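Local coordinates for putative phenazine biosynthesis PhzC/PhzF protein (Clostridium difficile, PDB 4DUN) that probably acts as an isomerase of the PhzF family, built on the two-lobed fold of diaminopimelate epimerase, at residues Y6-S11 / L253-T258; F12-F17 / G232-C237; E118-E123 / I211-E216. All coordinates share one frame; numbering follows the deposited sequence.

How the contacts relate
Along the chain the six segments pair first with last: contact 1 is outermost, contact 2 lies within it and contact 3 is innermost. In space they follow one another across the molecule, with centres about 16 Å apart for contacts 1 and 2, about 22 Å for contacts 2 and 3, and about 34 Å for contacts 1 and 3. Strand 244-259 carries the C-terminal side of contact 1 and pairs with strand 233-239 of contact 2, where C237 CB touches I211 CD1 of contact 3. D10 of contact 1 holds the F17 amide of contact 2. The series thus probably leads from the dimer-forming lobe, across the interlobe junction, to the helix of the other lobe.

Contact 1. Residues Y6-S11 / L253-T258; sequences YYIVDS and LFMQGT
Strands 6-11 and 253-258 run antiparallel, and the tight part of their contact lies along the backbone and on the face that carries Y6, I8 and M255. The amide of G257 points almost straight along the C=O axis of Y6 (2.8 Å from G257 N to Y6 O), whereas the returning bond, from Y6 N to G257 O, reaches its acceptor from well above the carbonyl plane. I8 N lies in the carbonyl plane of M255, 2.9 Å from M255 O. At I8 O the register slips: F254 N binds it at 2.8 Å, and M255 N adds a weak bond at 3.4 Å. M255 leaves the backbone with CG anti to N, then bends at chi2 (-76°) and chi3 (-54°), so that its CE reaches the Y6 ring, 3.6 Å from Y6 CD2, and also meets I8 CD1. I8 lies alongside F254, its CG2 3.8 Å from F254 CD2.

The face of Y7, L253 and Q256 is looser: helix 73-87 covers it, F86 stacking on Y7, and only its L253 and Q256 side is partly exposed. L253 CD1 sits at the edge of the Y7 ring, 4.0 Å from Y7 CD2. The extended Q256 chain runs beside Y7, ring and amide planes 32° apart; its OE1 bonds K260 of the second subunit, while Y7 OH bonds E5. The outer edge of M255-T258 pairs with a strand of that subunit, continuing the sheet through the dimer interface. With F254 and M255 both opposite I8, the pairing is a classic beta bulge.

Contact 2. Residues F12-F17 / G232-C237; sequences FATKLF and GGIIQC
Segment 12-17, in the loop between strands 4-11 and 20-27, meets the start of strand 233-239 at a place consistent with the junction between the two lobes of the diaminopimelate epimerase-like fold. In this fold the active site generally lies in the cleft between the lobes. In keeping with that, the F12 side chain is about 11 Å from that of E47, the predicted active-site residue. It also lies about 5 Å from a bound sulfate, probably from the crystallisation liquor, and not far from a nickel ion.

The polar contacts converge on one carbonyl. The oxygen of F12 accepts a long, weak hydrogen bond from I234 N (3.5 Å from I234 N to F12 O), nearly straight at the hydrogen with an angle of 163°. A water donates to F12 O at 3.0 Å and, more weakly, to G232 O, joining two acceptors that cannot bond each other directly. G233 CA adds a CA-H...O contact, 3.6 Å from F12 O. The water thus gives this oxygen its firmest bond, with the amide weak and the CA-H a lesser contact.

The apolar contacts flank this centre. The F12 side chain, its CG anti to the carbonyl carbon and beside the backbone N, crosses I235 obliquely, with CD2 4.0 Å from I235 CG1 and CE2 near I235 CG2. I247 of strand 244-259 and V202 touch both F12 and I235, completing a small hydrophobic cluster. Farther out, T14 meets I234 methyl to methylene, 4.1 Å from T14 CG2 to I234 CG1.

A third kind of contact sets a carbonyl against a ring: I234 O lies at the edge of the F12 ring and close to its plane, 3.6 Å from F12 CD2.

Contact 3. Residues E118-E123 / I211-E216; sequences EIMPIE and IPYWSE
Two side chains reach P212, each with CG anti to its backbone N: E118 (chi1 178°) stays straight beyond CG, whereas M120 (chi1 -179°) bends at chi2 (64°) and then runs straight to its methyl. E118 slides past the proline ring in the opposite direction, with CG 3.7 Å from P212 CB and OE2 3.4 Å from the same atom. The carboxylate end thus rests against ring C-H groups, a van der Waals contact, while V239 and V245 also touch the E118 side chain. The bend in M120 lays SD along the helix backbone, 3.7 Å from Y213 N and close to P212 C. Beyond it, CE lies at the edge of the Y213 ring near its plane, 4.1 Å from Y213 CD1. P121 adds a looser touch, its CD 4.3 Å from Y213 CB.

Segment 118-123 leads from strand 111-117 to strand 122-123, consistent with the linker between the lobes of a diaminopimelate epimerase-like fold, and helix 207-218 is probably the helix packed against the strands of the second lobe, among them 222-227 and 233-239. The helix kinks at P212, whose nitrogen has no hydrogen to give the preceding turn. The S215 N to I211 O bond (2.8 Å) spans the proline, and E216 N to P212 O follows it. The backbones of I119 and C208 are hydrogen-bonded, and I119 O also accepts from N209 ND2, tying the linker to the first turn of the helix. Y213 also meets the ring of Y142, and its CE2 stands 3.7 Å above the plane of the W214 indole, over the ring centre.

Contact 1. Residues Y6-S11 / L253-T258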
loop_
_atom_site.group_PDB
_atom_site.type_symbol
_atom_site.label_atom_id
_atom_site.label_comp_id
_atom_site.label_asym_id
_atom_site.label_seq_id
_atom_site.Cartn_x
_atom_site.Cartn_y
_atom_site.Cartn_z
ATOM N N TYR A 6 10.491 13.915 -3.051
ATOM C CA TYR A 6 9.924 12.566 -3.032
ATOM C C TYR A 6 9.381 12.215 -4.412
ATOM O O TYR A 6 8.771 13.059 -5.085
ATOM C CB TYR A 6 8.834 12.448 -1.935
ATOM C CG TYR A 6 8.201 11.075 -1.899
ATOM C CD1 TYR A 6 8.946 9.951 -1.550
ATOM C CD2 TYR A 6 6.890 10.878 -2.330
ATOM C CE1 TYR A 6 8.401 8.668 -1.616
ATOM C CE2 TYR A 6 6.333 9.602 -2.392
ATOM C CZ TYR A 6 7.096 8.500 -2.041
ATOM O OH TYR A 6 6.556 7.242 -2.084
ATOM N N TYR A 7 9.657 10.977 -4.843
ATOM C CA TYR A 7 9.332 10.468 -6.164
ATOM C C TYR A 7 8.766 9.077 -6.080
ATOM O O TYR A 7 9.245 8.268 -5.280
ATOM C CB TYR A 7 10.623 10.397 -7.038
ATOM C CG TYR A 7 11.406 11.687 -7.120
ATOM C CD1 TYR A 7 12.338 12.026 -6.141
ATOM C CD2 TYR A 7 11.242 12.558 -8.194
ATOM C CE1 TYR A 7 13.050 13.228 -6.200
ATOM C CE2 TYR A 7 11.963 13.750 -8.274
ATOM C CZ TYR A 7 12.867 14.079 -7.278
ATOM O OH TYR A 7 13.573 15.256 -7.368
ATOM N N ILE A 8 7.790 8.773 -6.934
ATOM C CA ILE A 8 7.266 7.416 -7.104
ATOM C C ILE A 8 7.690 6.993 -8.498
ATOM O O ILE A 8 7.335 7.658 -9.469
ATOM C CB ILE A 8 5.744 7.252 -6.894
ATOM C CG1 ILE A 8 5.327 7.662 -5.467
ATOM C CG2 ILE A 8 5.348 5.785 -7.210
ATOM C CD1 ILE A 8 3.786 7.778 -5.267
ATOM N N VAL A 9 8.477 5.920 -8.587
ATOM C CA VAL A 9 9.074 5.457 -9.842
ATOM C C VAL A 9 8.770 3.990 -10.061
ATOM O O VAL A 9 8.913 3.194 -9.127
ATOM C CB VAL A 9 10.626 5.687 -9.775
ATOM C CG1 VAL A 9 11.364 5.098 -10.989
ATOM C CG2 VAL A 9 10.968 7.169 -9.592
ATOM N N ASP A 10 8.445 3.624 -11.317
ATOM C CA ASP A 10 8.242 2.225 -11.729
ATOM C C ASP A 10 9.538 1.699 -12.348
ATOM O O ASP A 10 9.969 2.220 -13.377
ATOM C CB ASP A 10 7.068 2.126 -12.735
ATOM C CG ASP A 10 5.730 2.553 -12.140
ATOM O OD1 ASP A 10 5.627 2.614 -10.884
ATOM O OD2 ASP A 10 4.812 2.870 -12.918
ATOM N N SER A 11 10.149 0.676 -11.727
ATOM C CA SER A 11 11.410 0.085 -12.201
ATOM C C SER A 11 11.149 -1.064 -13.144
ATOM O O SER A 11 10.187 -1.803 -12.939
ATOM C CB SER A 11 12.257 -0.393 -11.030
ATOM O OG SER A 11 12.583 0.714 -10.209
ATOM N N LEU A 253 8.651 7.750 -14.303
ATOM C CA LEU A 253 8.226 8.594 -13.169
ATOM C C LEU A 253 6.710 8.638 -13.108
ATOM O O LEU A 253 6.069 9.002 -14.093
ATOM C CB LEU A 253 8.792 10.026 -13.307
ATOM C CG LEU A 253 8.401 11.026 -12.203
ATOM C CD1 LEU A 253 8.997 10.625 -10.866
ATOM C CD2 LEU A 253 8.793 12.434 -12.580
ATOM N N PHE A 254 6.135 8.317 -11.938
ATOM C CA PHE A 254 4.690 8.418 -11.739
ATOM C C PHE A 254 4.324 9.747 -11.072
ATOM O O PHE A 254 3.370 10.402 -11.479
ATOM C CB PHE A 254 4.155 7.235 -10.882
ATOM C CG PHE A 254 2.743 7.446 -10.364
ATOM C CD1 PHE A 254 1.664 7.539 -11.245
ATOM C CD2 PHE A 254 2.492 7.526 -8.995
ATOM C CE1 PHE A 254 0.356 7.705 -10.762
ATOM C CE2 PHE A 254 1.181 7.689 -8.512
ATOM C CZ PHE A 254 0.127 7.785 -9.399
ATOM N N MET A 255 5.063 10.133 -10.029
ATOM C CA MET A 255 4.695 11.285 -9.224
ATOM C C MET A 255 5.958 11.928 -8.661
ATOM O O MET A 255 6.880 11.216 -8.254
ATOM C CB MET A 255 3.759 10.781 -8.079
ATOM C CG MET A 255 2.995 11.872 -7.316
ATOM S SD MET A 255 4.003 12.806 -6.121
ATOM C CE MET A 255 4.690 11.449 -5.124
ATOM N N GLN A 256 6.009 13.254 -8.670
ATOM C CA GLN A 256 7.111 14.040 -8.104
ATOM C C GLN A 256 6.515 15.036 -7.105
ATOM O O GLN A 256 5.583 15.754 -7.440
ATOM C CB GLN A 256 7.909 14.748 -9.208
ATOM C CG GLN A 256 8.895 15.808 -8.715
ATOM C CD GLN A 256 9.663 16.482 -9.833
ATOM O OE1 GLN A 256 9.275 16.469 -11.010
ATOM N NE2 GLN A 256 10.785 17.080 -9.479
ATOM N N GLY A 257 7.041 15.052 -5.889
ATOM C CA GLY A 257 6.545 15.947 -4.857
ATOM C C GLY A 257 7.503 16.202 -3.721
ATOM O O GLY A 257 8.712 15.999 -3.854
ATOM N N THR A 258 6.958 16.681 -2.608
ATOM C CA THR A 258 7.757 16.972 -1.412
ATOM C C THR A 258 7.059 16.442 -0.174
ATOM O O THR A 258 5.840 16.558 -0.057
ATOM C CB THR A 258 8.031 18.479 -1.259
ATOM O OG1 THR A 258 6.791 19.169 -1.154
ATOM C CG2 THR A 258 8.852 19.062 -2.405
#

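Contact 2. Residues F12-F17 / G232-C237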
loop_
_atom_site.group_PDB
_atom_site.type_symbol
_atom_site.label_atom_id
_atom_site.label_comp_id
_atom_site.label_asym_id
_atom_site.label_seq_id
_atom_site.Cartn_x
_atom_site.Cartn_y
_atom_site.Cartn_z
ATOM N N PHE A 12 12.023 -1.236 -14.164
ATOM C CA PHE A 12 11.880 -2.273 -15.222
ATOM C C PHE A 12 10.516 -2.081 -15.944
ATOM O O PHE A 12 9.811 -3.054 -16.240
ATOM C CB PHE A 12 12.005 -3.711 -14.648
ATOM C CG PHE A 12 13.350 -4.025 -14.044
ATOM C CD1 PHE A 12 13.533 -4.005 -12.659
ATOM C CD2 PHE A 12 14.433 -4.361 -14.854
ATOM C CE1 PHE A 12 14.786 -4.299 -12.096
ATOM C CE2 PHE A 12 15.679 -4.677 -14.290
ATOM C CZ PHE A 12 15.851 -4.634 -12.919
ATOM N N ALA A 13 10.132 -0.816 -16.159
ATOM C CA ALA A 13 8.856 -0.475 -16.783
ATOM C C ALA A 13 9.084 0.356 -18.010
ATOM O O ALA A 13 9.826 1.338 -17.949
ATOM C CB ALA A 13 7.961 0.276 -15.806
ATOM N N THR A 14 8.457 -0.076 -19.117
ATOM C CA THR A 14 8.473 0.520 -20.461
ATOM C C THR A 14 7.339 1.557 -20.556
ATOM O O THR A 14 7.337 2.356 -21.498
ATOM C CB THR A 14 8.337 -0.586 -21.575
ATOM O OG1 THR A 14 7.016 -1.142 -21.564
ATOM C CG2 THR A 14 9.360 -1.742 -21.444
ATOM N N LYS A 15 6.372 1.529 -19.576
ATOM C CA LYS A 15 5.172 2.374 -19.456
ATOM C C LYS A 15 4.738 2.523 -17.991
ATOM O O LYS A 15 4.981 1.631 -17.181
ATOM C CB LYS A 15 3.986 1.747 -20.243
ATOM C CG LYS A 15 4.172 1.562 -21.756
ATOM C CD LYS A 15 4.144 2.878 -22.542
ATOM C CE LYS A 15 4.581 2.722 -23.982
ATOM N NZ LYS A 15 3.550 2.039 -24.808
ATOM N N LEU A 16 4.032 3.607 -17.673
ATOM C CA LEU A 16 3.465 3.847 -16.351
ATOM C C LEU A 16 2.540 2.690 -15.951
ATOM O O LEU A 16 1.881 2.108 -16.833
ATOM C CB LEU A 16 2.680 5.170 -16.433
ATOM C CG LEU A 16 2.419 5.934 -15.164
ATOM C CD1 LEU A 16 3.722 6.203 -14.394
ATOM C CD2 LEU A 16 1.747 7.259 -15.486
ATOM N N PHE A 17 2.529 2.336 -14.639
ATOM C CA PHE A 17 1.732 1.285 -13.952
ATOM C C PHE A 17 2.261 -0.148 -14.186
ATOM O O PHE A 17 1.606 -1.130 -13.803
ATOM C CB PHE A 17 0.245 1.351 -14.335
ATOM C CG PHE A 17 -0.329 2.746 -14.245
ATOM C CD1 PHE A 17 -0.248 3.475 -13.061
ATOM C CD2 PHE A 17 -0.949 3.328 -15.342
ATOM C CE1 PHE A 17 -0.780 4.764 -12.973
ATOM C CE2 PHE A 17 -1.504 4.614 -15.252
ATOM C CZ PHE A 17 -1.411 5.327 -14.073
ATOM N N GLY A 232 3.958 -6.631 -14.763
ATOM C CA GLY A 232 4.883 -7.084 -15.798
ATOM C C GLY A 232 6.177 -6.314 -15.856
ATOM O O GLY A 232 6.215 -5.106 -15.608
ATOM N N GLY A 233 7.244 -7.020 -16.180
ATOM C CA GLY A 233 8.549 -6.392 -16.301
ATOM C C GLY A 233 9.334 -6.899 -17.483
ATOM O O GLY A 233 9.104 -8.011 -17.951
ATOM N N ILE A 234 10.227 -6.050 -17.993
ATOM C CA ILE A 234 11.132 -6.390 -19.084
ATOM C C ILE A 234 12.540 -6.207 -18.553
ATOM O O ILE A 234 12.851 -5.161 -17.977
ATOM C CB ILE A 234 10.865 -5.563 -20.370
ATOM C CG1 ILE A 234 9.432 -5.835 -20.945
ATOM C CG2 ILE A 234 11.970 -5.801 -21.414
ATOM C CD1 ILE A 234 9.185 -7.303 -21.550
ATOM N N ILE A 235 13.378 -7.241 -18.728
ATOM C CA ILE A 235 14.753 -7.251 -18.237
ATOM C C ILE A 235 15.701 -7.556 -19.371
ATOM O O ILE A 235 15.581 -8.616 -20.005
ATOM C CB ILE A 235 14.956 -8.291 -17.084
ATOM C CG1 ILE A 235 13.862 -8.198 -15.977
ATOM C CG2 ILE A 235 16.376 -8.162 -16.494
ATOM C CD1 ILE A 235 12.553 -9.050 -16.271
ATOM N N GLN A 236 16.648 -6.649 -19.612
ATOM C CA GLN A 236 17.713 -6.851 -20.604
ATOM C C GLN A 236 18.794 -7.637 -19.887
ATOM O O GLN A 236 19.196 -7.250 -18.776
ATOM C CB GLN A 236 18.260 -5.524 -21.185
ATOM C CG GLN A 236 17.216 -4.580 -21.785
ATOM C CD GLN A 236 16.367 -5.200 -22.865
ATOM O OE1 GLN A 236 16.835 -5.979 -23.709
ATOM N NE2 GLN A 236 15.085 -4.872 -22.851
ATOM N N CYS A 237 19.221 -8.748 -20.493
ATOM C CA CYS A 237 20.137 -9.732 -19.917
ATOM C C CYS A 237 21.355 -9.911 -20.761
ATOM O O CYS A 237 21.237 -10.057 -21.982
ATOM C CB CYS A 237 19.425 -11.072 -19.773
ATOM S SG CYS A 237 17.988 -11.037 -18.681
HETATM O O HOH W 1 7.501 -3.346 -18.167
#

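Contact 3. Residues E118-E123 / I211-E216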
loop_
_atom_site.group_PDB
_atom_site.type_symbol
_atom_site.label_atom_id
_atom_site.label_comp_id
_atom_site.label_asym_id
_atom_site.label_seq_id
_atom_site.Cartn_x
_atom_site.Cartn_y
_atom_site.Cartn_z
ATOM N N GLU A 118 27.216 -14.273 -11.632
ATOM C CA GLU A 118 26.573 -15.331 -12.404
ATOM C C GLU A 118 26.460 -16.537 -11.486
ATOM O O GLU A 118 27.443 -16.899 -10.842
ATOM C CB GLU A 118 27.395 -15.643 -13.664
ATOM C CG GLU A 118 26.794 -16.769 -14.487
ATOM C CD GLU A 118 27.278 -16.797 -15.918
ATOM O OE1 GLU A 118 28.500 -16.954 -16.121
ATOM O OE2 GLU A 118 26.443 -16.623 -16.834
ATOM N N ILE A 119 25.260 -17.103 -11.345
ATOM C CA ILE A 119 25.075 -18.237 -10.426
ATOM C C ILE A 119 24.315 -19.360 -11.148
ATOM O O ILE A 119 23.091 -19.434 -11.043
ATOM C CB ILE A 119 24.364 -17.817 -9.097
ATOM C CG1 ILE A 119 25.025 -16.597 -8.406
ATOM C CG2 ILE A 119 24.251 -19.002 -8.114
ATOM C CD1 ILE A 119 24.135 -15.885 -7.351
ATOM N N MET A 120 25.041 -20.252 -11.850
ATOM C CA MET A 120 24.386 -21.378 -12.526
ATOM C C MET A 120 23.739 -22.286 -11.465
ATOM O O MET A 120 24.458 -22.755 -10.567
ATOM C CB MET A 120 25.387 -22.168 -13.402
ATOM C CG MET A 120 24.752 -23.355 -14.146
ATOM S SD MET A 120 23.503 -22.821 -15.366
ATOM C CE MET A 120 22.930 -24.360 -15.918
ATOM N N PRO A 121 22.392 -22.483 -11.498
ATOM C CA PRO A 121 21.763 -23.322 -10.470
ATOM C C PRO A 121 22.034 -24.788 -10.743
ATOM O O PRO A 121 22.445 -25.135 -11.853
ATOM C CB PRO A 121 20.274 -22.995 -10.604
ATOM C CG PRO A 121 20.097 -22.671 -12.070
ATOM C CD PRO A 121 21.383 -21.973 -12.469
ATOM N N ILE A 122 21.792 -25.630 -9.741
ATOM C CA ILE A 122 22.040 -27.062 -9.829
ATOM C C ILE A 122 20.714 -27.806 -9.913
ATOM O O ILE A 122 19.808 -27.537 -9.106
ATOM C CB ILE A 122 22.897 -27.546 -8.618
ATOM C CG1 ILE A 122 24.340 -26.967 -8.704
ATOM C CG2 ILE A 122 22.906 -29.099 -8.524
ATOM C CD1 ILE A 122 25.268 -27.378 -7.586
ATOM N N GLU A 123 20.628 -28.784 -10.847
ATOM C CA GLU A 123 19.450 -29.636 -11.005
ATOM C C GLU A 123 19.265 -30.518 -9.775
ATOM O O GLU A 123 20.226 -31.120 -9.305
ATOM C CB GLU A 123 19.567 -30.504 -12.270
ATOM C CG GLU A 123 18.289 -31.240 -12.647
ATOM C CD GLU A 123 18.312 -31.956 -13.984
ATOM O OE1 GLU A 123 19.415 -32.186 -14.534
ATOM O OE2 GLU A 123 17.216 -32.314 -14.468
ATOM N N ILE A 211 19.752 -16.220 -16.171
ATOM C CA ILE A 211 20.619 -15.847 -17.300
ATOM C C ILE A 211 21.590 -17.008 -17.640
ATOM O O ILE A 211 21.527 -17.449 -18.790
ATOM C CB ILE A 211 21.349 -14.506 -17.096
ATOM C CG1 ILE A 211 20.317 -13.323 -17.088
ATOM C CG2 ILE A 211 22.448 -14.309 -18.152
ATOM C CD1 ILE A 211 20.920 -11.972 -16.626
ATOM N N PRO A 212 22.462 -17.542 -16.728
ATOM C CA PRO A 212 23.342 -18.657 -17.144
ATOM C C PRO A 212 22.536 -19.868 -17.592
ATOM O O PRO A 212 22.930 -20.534 -18.550
ATOM C CB PRO A 212 24.168 -18.972 -15.883
ATOM C CG PRO A 212 23.380 -18.377 -14.740
ATOM C CD PRO A 212 22.727 -17.151 -15.327
ATOM N N TYR A 213 21.415 -20.141 -16.933
ATOM C CA TYR A 213 20.608 -21.283 -17.337
ATOM C C TYR A 213 20.025 -21.193 -18.750
ATOM O O TYR A 213 20.179 -22.115 -19.532
ATOM C CB TYR A 213 19.471 -21.550 -16.349
ATOM C CG TYR A 213 18.560 -22.630 -16.864
ATOM C CD1 TYR A 213 18.890 -23.966 -16.720
ATOM C CD2 TYR A 213 17.409 -22.316 -17.553
ATOM C CE1 TYR A 213 18.072 -24.962 -17.228
ATOM C CE2 TYR A 213 16.591 -23.291 -18.061
ATOM C CZ TYR A 213 16.919 -24.617 -17.899
ATOM O OH TYR A 213 16.089 -25.584 -18.422
ATOM N N TRP A 214 19.418 -20.063 -19.096
ATOM C CA TRP A 214 18.860 -19.895 -20.436
ATOM C C TRP A 214 19.944 -19.609 -21.471
ATOM O O TRP A 214 19.785 -20.005 -22.633
ATOM C CB TRP A 214 17.757 -18.834 -20.444
ATOM C CG TRP A 214 16.490 -19.318 -19.796
ATOM C CD1 TRP A 214 15.979 -18.930 -18.590
ATOM C CD2 TRP A 214 15.601 -20.327 -20.303
ATOM N NE1 TRP A 214 14.792 -19.583 -18.347
ATOM C CE2 TRP A 214 14.557 -20.476 -19.362
ATOM C CE3 TRP A 214 15.587 -21.119 -21.466
ATOM C CZ2 TRP A 214 13.511 -21.382 -19.545
ATOM C CZ3 TRP A 214 14.553 -22.025 -21.638
ATOM C CH2 TRP A 214 13.513 -22.128 -20.703
ATOM N N SER A 215 21.066 -18.974 -21.054
ATOM C CA SER A 215 22.196 -18.760 -21.962
ATOM C C SER A 215 22.702 -20.100 -22.530
ATOM O O SER A 215 22.951 -20.180 -23.730
ATOM C CB SER A 215 23.345 -18.053 -21.253
ATOM O OG SER A 215 24.458 -17.944 -22.124
ATOM N N GLU A 216 22.832 -21.128 -21.671
ATOM C CA GLU A 216 23.291 -22.459 -22.052
ATOM C C GLU A 216 22.249 -23.170 -22.940
ATOM O O GLU A 216 22.612 -23.754 -23.964
ATOM C CB GLU A 216 23.610 -23.291 -20.790
ATOM C CG GLU A 216 24.141 -24.699 -21.051
ATOM C CD GLU A 216 25.346 -24.824 -21.969
ATOM O OE1 GLU A 216 25.305 -25.688 -22.875
ATOM O OE2 GLU A 216 26.326 -24.063 -21.788
#